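Local structure of inactive glucansucrase (Lactobacillus reuteri, 5JBD) at residues R558-A561 against N562-Y565; W87-K90 against D91-A94; M503-L506 against N507-L510. The protein is an inactive member of glycoside hydrolase family 70, a large TIM-barrel protein that carries a calcium ion. One frame throughout, in Å; residues are numbered along the deposited sequence.

Contact 1: residues R558-A561 against N562-Y565; sequences RAHA and NQQY
His-560 and Gln-563 meet where a loop runs into the strand 564-571, and a single hydrogen bond joins their side chains. The imidazole ND1 donates to Gln-563 OE1 over 2.8 Å, with an N-H...O angle of 150°. The acceptor lies almost exactly in the ring plane, while the donor is tilted 24° from the plane of the carbonyl it addresses. The two side chains run side by side and point the same way; the amide meets the imidazole at the ring's edge, the two planes moderately inclined to each other. Tyr-565 comes across the histidine at about a right angle and brings OH to 3.1 Å from His-560 CG; His-560 CB in turn faces the edge of the phenol ring. On one face of the imidazole, offset toward its rim, rests the methyl of Ala-559.

The next shell fixes these groups. Gln-563 CG stands anti to the backbone N (chi1 -173°) and the chain beyond is extended, which carries the amide to the histidine; its NE2 then donates to Arg-533 O. His-560 NE2 is bonded to Tyr-516 O, and Thr-591 OG1 binds both His-560 O and Gln-563 N. With its two ring nitrogens each facing a carbonyl oxygen, and ND1 the donor to one of them, the buried imidazole probably has little freedom to flip; both nitrogens would then carry hydrogens, consistent with a protonated imidazole.

Contact 2: residues W87-K90 against D91-A94; sequences WPSK and DVQA
Trp-87 lays its indole against Gln-93 where the helix 90-101 begins, with Ser-89 at the N-cap position. This is a capped helix start, with the residues before the cap folded back on the first turn.

The polar interactions belong to the cap and the backbone. Ser-89 OG accepts from Val-92 N at 3.3 Å, an N-H...O angle of 163° making the bond long but nearly straight. The hydroxyl can reach that amide because OG is placed between the serine's own N and carbonyl carbon. Gln-93 N donates to Ser-89 O at 3.0 Å and Ala-94 N to Lys-90 O at 2.9 Å, so the i to i+4 pattern starts at the cap residue itself. The Lys-90 chain bends at chi3 and chi4, and its NZ is hydrogen-bonded to Thr-126 OG1 at the start of helix 126-147.

Among the apolar contacts, Pro-88 CG meets Val-92 CG2 at 4.0 Å, the two side chains crossing at about a right angle, and both residues also touch Glu-166 in a neighbouring loop.

The aromatic contact is a CH-pi interaction. Gln-93, extended along its whole length, passes over one indole face with its amide plane only 20° from that of the ring. Phe-96 and Ala-133 also touch Trp-87. Gln-93 CG stands 3.6 Å from the centroid of the six-membered ring, 13° off the normal, while NE2 reaches on to 3.4 Å from Trp-87 CZ3.

Contact 3: residues M503-L506 against N507-L510; sequences MTKL and NNNL
Lys-505 reaches along the turn that follows its strand and touches Asn-507 and Asn-508 with successive parts of its side chain. CB lies 3.7 Å from Asn-507 O. The chain then runs outward and bends at chi3 (72°), which brings CE within 3.4 Å of Asn-508 O, close to the Asn-507 carbonyl as well. At the tip NZ donates to Asn-508 OD1 at 3.0 Å, approaching at a C=O...N angle of 142° from a position tilted out of the carbonyl plane; a second bond, to Asn-508 O, is weak. Lysine and asparagine lie alongside each other, pointing the same way. Asn-361 joins from outside the turn, its OD1 accepting from NZ and its ND2 donating to Asn-508 O.

The chain reverses here in a type I beta turn, Asn-507 to Leu-510, linking the antiparallel strands 501-505 and 510-515. Superimposed on it is an Asx turn: Asn-507 CG sits between its own N and carbonyl carbon, which lets OD1 accept from Asn-509 N at 2.9 Å, the donor in the carbonyl plane.

Where the chain turns its corner, Leu-506 N donates to Leu-510 O at 2.8 Å with an N-H...O angle of 155°. The two leucine side chains cross at a slant, Leu-506 CD1 meeting Leu-510 CD2 at 4.0 Å, and both also pack on Val-552 of strand 550-555.

How the contacts relate
From the N terminus the three local contacts follow in series, and none nests within or crosses another. Contact 2 comes first, closing the short turn into helix 90-101, whose first residues touch helix 126-147. Several hundred residues later, contact 3 closes the hairpin between strands 501-505 and 510-515. Contact 1 then closes the loop that leads from strand 550-555 into strand 564-571. Contacts 1 and 3 reach the same antiparallel sheet, their centres about 22 Å apart, and strand 550-555 runs between them along the chain. Contact 2 lies on the opposite side of the chain's centre, its centre about 87 Å from that of contact 1.

Contact 1: residues R558-A561 against N562-Y565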
loop_
_atom_site.group_PDB
_atom_site.type_symbol
_atom_site.label_atom_id
_atom_site.label_comp_id
_atom_site.label_asym_id
_atom_site.label_seq_id
_atom_site.Cartn_x
_atom_site.Cartn_y
_atom_site.Cartn_z
ATOM N N ARG A 558 -12.051 -23.951 37.753
ATOM C CA ARG A 558 -13.033 -24.618 38.615
ATOM C C ARG A 558 -14.291 -25.063 37.873
ATOM O O ARG A 558 -14.963 -25.980 38.315
ATOM C CB ARG A 558 -13.461 -23.709 39.791
ATOM C CG ARG A 558 -12.366 -23.416 40.801
ATOM C CD ARG A 558 -12.069 -24.634 41.663
ATOM N NE ARG A 558 -10.873 -24.439 42.477
ATOM C CZ ARG A 558 -10.251 -25.404 43.151
ATOM N NH1 ARG A 558 -10.710 -26.660 43.131
ATOM N NH2 ARG A 558 -9.159 -25.107 43.862
ATOM N N ALA A 559 -14.602 -24.418 36.749
ATOM C CA ALA A 559 -15.716 -24.848 35.906
ATOM C C ALA A 559 -15.461 -26.166 35.196
ATOM O O ALA A 559 -16.387 -26.722 34.618
ATOM C CB ALA A 559 -16.050 -23.764 34.880
ATOM N N HIS A 560 -14.224 -26.675 35.237
ATOM C CA HIS A 560 -13.830 -27.814 34.432
ATOM C C HIS A 560 -13.153 -28.953 35.207
ATOM O O HIS A 560 -12.211 -29.575 34.713
ATOM C CB HIS A 560 -12.930 -27.307 33.315
ATOM C CG HIS A 560 -13.590 -26.269 32.461
ATOM N ND1 HIS A 560 -14.596 -26.580 31.577
ATOM C CD2 HIS A 560 -13.431 -24.929 32.398
ATOM C CE1 HIS A 560 -15.013 -25.474 30.986
ATOM N NE2 HIS A 560 -14.320 -24.457 31.466
ATOM N N ALA A 561 -13.678 -29.250 36.391
ATOM C CA ALA A 561 -13.204 -30.385 37.208
ATOM C C ALA A 561 -13.814 -31.676 36.691
ATOM O O ALA A 561 -14.934 -31.681 36.176
ATOM C CB ALA A 561 -13.554 -30.186 38.674
ATOM N N ASN A 562 -13.056 -32.767 36.792
ATOM C CA ASN A 562 -13.523 -34.102 36.407
ATOM C C ASN A 562 -14.099 -34.097 34.990
ATOM O O ASN A 562 -15.210 -34.583 34.748
ATOM C CB ASN A 562 -14.549 -34.623 37.428
ATOM C CG ASN A 562 -14.018 -34.602 38.864
ATOM O OD1 ASN A 562 -14.618 -33.989 39.752
ATOM N ND2 ASN A 562 -12.878 -35.245 39.085
ATOM N N GLN A 563 -13.325 -33.544 34.062
ATOM C CA GLN A 563 -13.794 -33.329 32.700
ATOM C C GLN A 563 -12.847 -33.880 31.653
ATOM O O GLN A 563 -11.632 -33.723 31.761
ATOM C CB GLN A 563 -14.027 -31.840 32.455
ATOM C CG GLN A 563 -14.687 -31.575 31.109
ATOM C CD GLN A 563 -15.203 -30.165 30.944
ATOM O OE1 GLN A 563 -14.993 -29.294 31.789
ATOM N NE2 GLN A 563 -15.886 -29.930 29.822
ATOM N N GLN A 564 -13.430 -34.493 30.619
ATOM C CA GLN A 564 -12.677 -35.075 29.507
ATOM C C GLN A 564 -12.313 -34.019 28.474
ATOM O O GLN A 564 -13.172 -33.240 28.056
ATOM C CB GLN A 564 -13.508 -36.151 28.821
ATOM C CG GLN A 564 -13.929 -37.266 29.759
ATOM C CD GLN A 564 -14.478 -38.462 29.023
ATOM O OE1 GLN A 564 -14.979 -38.354 27.901
ATOM N NE2 GLN A 564 -14.342 -39.622 29.633
ATOM N N TYR A 565 -11.042 -34.010 28.071
ATOM C CA TYR A 565 -10.518 -33.105 27.042
ATOM C C TYR A 565 -9.957 -33.898 25.871
ATOM O O TYR A 565 -9.309 -34.932 26.062
ATOM C CB TYR A 565 -9.454 -32.171 27.644
ATOM C CG TYR A 565 -10.095 -31.037 28.381
ATOM C CD1 TYR A 565 -10.555 -31.200 29.673
ATOM C CD2 TYR A 565 -10.338 -29.823 27.734
ATOM C CE1 TYR A 565 -11.186 -30.175 30.338
ATOM C CE2 TYR A 565 -10.976 -28.785 28.382
ATOM C CZ TYR A 565 -11.399 -28.965 29.679
ATOM O OH TYR A 565 -12.016 -27.943 30.328
#

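Contact 2: residues W87-K90 against D91-A94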
loop_
_atom_site.group_PDB
_atom_site.type_symbol
_atom_site.label_atom_id
_atom_site.label_comp_id
_atom_site.label_asym_id
_atom_site.label_seq_id
_atom_site.Cartn_x
_atom_site.Cartn_y
_atom_site.Cartn_z
ATOM N N TRP A 87 19.461 23.649 -25.920
ATOM C CA TRP A 87 20.102 22.862 -24.852
ATOM C C TRP A 87 20.201 23.711 -23.580
ATOM O O TRP A 87 20.248 24.936 -23.664
ATOM C CB TRP A 87 21.503 22.405 -25.278
ATOM C CG TRP A 87 21.489 21.725 -26.606
ATOM C CD1 TRP A 87 21.311 20.404 -26.835
ATOM C CD2 TRP A 87 21.607 22.345 -27.889
ATOM N NE1 TRP A 87 21.327 20.148 -28.177
ATOM C CE2 TRP A 87 21.506 21.323 -28.853
ATOM C CE3 TRP A 87 21.784 23.663 -28.314
ATOM C CZ2 TRP A 87 21.574 21.573 -30.225
ATOM C CZ3 TRP A 87 21.862 23.920 -29.683
ATOM C CH2 TRP A 87 21.759 22.875 -30.625
ATOM N N PRO A 88 20.213 23.063 -22.398
ATOM C CA PRO A 88 20.411 23.808 -21.147
ATOM C C PRO A 88 21.786 24.466 -21.003
ATOM O O PRO A 88 21.919 25.400 -20.211
ATOM C CB PRO A 88 20.213 22.748 -20.057
ATOM C CG PRO A 88 20.409 21.433 -20.733
ATOM C CD PRO A 88 20.012 21.621 -22.167
ATOM N N SER A 89 22.788 23.994 -21.749
ATOM C CA SER A 89 24.141 24.555 -21.682
ATOM C C SER A 89 24.985 24.175 -22.885
ATOM O O SER A 89 24.625 23.275 -23.652
ATOM C CB SER A 89 24.846 24.040 -20.419
ATOM O OG SER A 89 25.028 22.631 -20.491
ATOM N N LYS A 90 26.110 24.871 -23.043
ATOM C CA LYS A 90 27.126 24.522 -24.051
ATOM C C LYS A 90 27.624 23.080 -23.863
ATOM O O LYS A 90 27.846 22.350 -24.842
ATOM C CB LYS A 90 28.323 25.479 -23.978
ATOM C CG LYS A 90 28.186 26.761 -24.782
ATOM C CD LYS A 90 29.448 27.593 -24.692
ATOM C CE LYS A 90 29.189 29.131 -24.589
ATOM N NZ LYS A 90 28.171 29.668 -25.536
ATOM N N ASP A 91 27.792 22.693 -22.601
ATOM C CA ASP A 91 28.204 21.339 -22.226
ATOM C C ASP A 91 27.296 20.287 -22.888
ATOM O O ASP A 91 27.775 19.397 -23.584
ATOM C CB ASP A 91 28.185 21.212 -20.684
ATOM C CG ASP A 91 28.642 19.839 -20.173
ATOM O OD1 ASP A 91 29.413 19.136 -20.861
ATOM O OD2 ASP A 91 28.229 19.479 -19.051
ATOM N N VAL A 92 25.991 20.432 -22.684
ATOM C CA VAL A 92 24.998 19.467 -23.176
ATOM C C VAL A 92 24.864 19.538 -24.703
ATOM O O VAL A 92 24.665 18.516 -25.356
ATOM C CB VAL A 92 23.629 19.644 -22.453
ATOM C CG1 VAL A 92 22.563 18.702 -23.016
ATOM C CG2 VAL A 92 23.795 19.409 -20.949
ATOM N N GLN A 93 25.011 20.733 -25.270
ATOM C CA GLN A 93 25.043 20.904 -26.717
ATOM C C GLN A 93 26.168 20.073 -27.328
ATOM O O GLN A 93 25.956 19.337 -28.300
ATOM C CB GLN A 93 25.205 22.389 -27.081
ATOM C CG GLN A 93 25.223 22.702 -28.580
ATOM C CD GLN A 93 25.459 24.172 -28.881
ATOM O OE1 GLN A 93 25.903 24.914 -28.025
ATOM N NE2 GLN A 93 25.163 24.590 -30.104
ATOM N N ALA A 94 27.365 20.198 -26.763
ATOM C CA ALA A 94 28.517 19.436 -27.246
ATOM C C ALA A 94 28.280 17.940 -27.049
ATOM O O ALA A 94 28.614 17.155 -27.935
ATOM C CB ALA A 94 29.802 19.888 -26.565
#

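Contact 3: residues M503-L506 against N507-L510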
loop_
_atom_site.group_PDB
_atom_site.type_symbol
_atom_site.label_atom_id
_atom_site.label_comp_id
_atom_site.label_asym_id
_atom_site.label_seq_id
_atom_site.Cartn_x
_atom_site.Cartn_y
_atom_site.Cartn_z
ATOM N N MET A 503 -2.428 -16.619 30.922
ATOM C CA MET A 503 -1.212 -17.127 30.301
ATOM C C MET A 503 -0.161 -17.270 31.387
ATOM O O MET A 503 0.163 -16.295 32.074
ATOM C CB MET A 503 -0.689 -16.176 29.243
ATOM C CG MET A 503 -1.594 -15.999 28.039
ATOM S SD MET A 503 -0.842 -14.983 26.739
ATOM C CE MET A 503 0.344 -16.116 26.052
ATOM N N THR A 504 0.408 -18.461 31.488
ATOM C CA THR A 504 1.275 -18.839 32.604
ATOM C C THR A 504 2.500 -19.609 32.101
ATOM O O THR A 504 2.342 -20.561 31.348
ATOM C CB THR A 504 0.468 -19.736 33.551
ATOM O OG1 THR A 504 -0.678 -19.024 34.026
ATOM C CG2 THR A 504 1.285 -20.175 34.748
ATOM N N LYS A 505 3.703 -19.188 32.494
ATOM C CA LYS A 505 4.919 -19.936 32.158
ATOM C C LYS A 505 5.000 -21.206 32.997
ATOM O O LYS A 505 4.862 -21.149 34.227
ATOM C CB LYS A 505 6.178 -19.109 32.382
ATOM C CG LYS A 505 6.383 -18.017 31.347
ATOM C CD LYS A 505 7.630 -17.209 31.660
ATOM C CE LYS A 505 8.896 -17.999 31.396
ATOM N NZ LYS A 505 10.122 -17.165 31.514
ATOM N N LEU A 506 5.189 -22.335 32.322
ATOM C CA LEU A 506 5.329 -23.650 32.963
ATOM C C LEU A 506 6.790 -23.994 33.234
ATOM O O LEU A 506 7.093 -24.729 34.161
ATOM C CB LEU A 506 4.669 -24.737 32.109
ATOM C CG LEU A 506 3.175 -24.531 31.829
ATOM C CD1 LEU A 506 2.709 -25.531 30.782
ATOM C CD2 LEU A 506 2.312 -24.612 33.092
ATOM N N ASN A 507 7.686 -23.493 32.394
ATOM C CA ASN A 507 9.122 -23.495 32.670
ATOM C C ASN A 507 9.664 -22.288 31.933
ATOM O O ASN A 507 8.866 -21.519 31.421
ATOM C CB ASN A 507 9.787 -24.840 32.275
ATOM C CG ASN A 507 9.700 -25.144 30.777
ATOM O OD1 ASN A 507 9.877 -24.264 29.935
ATOM N ND2 ASN A 507 9.432 -26.407 30.446
ATOM N N ASN A 508 10.981 -22.108 31.838
ATOM C CA ASN A 508 11.510 -20.856 31.283
ATOM C C ASN A 508 11.194 -20.638 29.796
ATOM O O ASN A 508 11.214 -19.495 29.338
ATOM C CB ASN A 508 13.025 -20.724 31.513
ATOM C CG ASN A 508 13.532 -19.283 31.336
ATOM O OD1 ASN A 508 12.853 -18.308 31.708
ATOM N ND2 ASN A 508 14.711 -19.142 30.725
ATOM N N ASN A 509 10.879 -21.712 29.065
ATOM C CA ASN A 509 10.621 -21.620 27.628
ATOM C C ASN A 509 9.282 -22.196 27.165
ATOM O O ASN A 509 9.095 -22.395 25.970
ATOM C CB ASN A 509 11.768 -22.304 26.873
ATOM C CG ASN A 509 13.121 -21.764 27.280
ATOM O OD1 ASN A 509 13.389 -20.572 27.150
ATOM N ND2 ASN A 509 13.956 -22.620 27.832
ATOM N N LEU A 510 8.335 -22.401 28.082
ATOM C CA LEU A 510 7.050 -23.020 27.749
ATOM C C LEU A 510 5.936 -22.326 28.513
ATOM O O LEU A 510 6.064 -22.117 29.718
ATOM C CB LEU A 510 7.085 -24.502 28.122
ATOM C CG LEU A 510 5.810 -25.353 27.951
ATOM C CD1 LEU A 510 5.581 -25.699 26.488
ATOM C CD2 LEU A 510 5.939 -26.621 28.767
#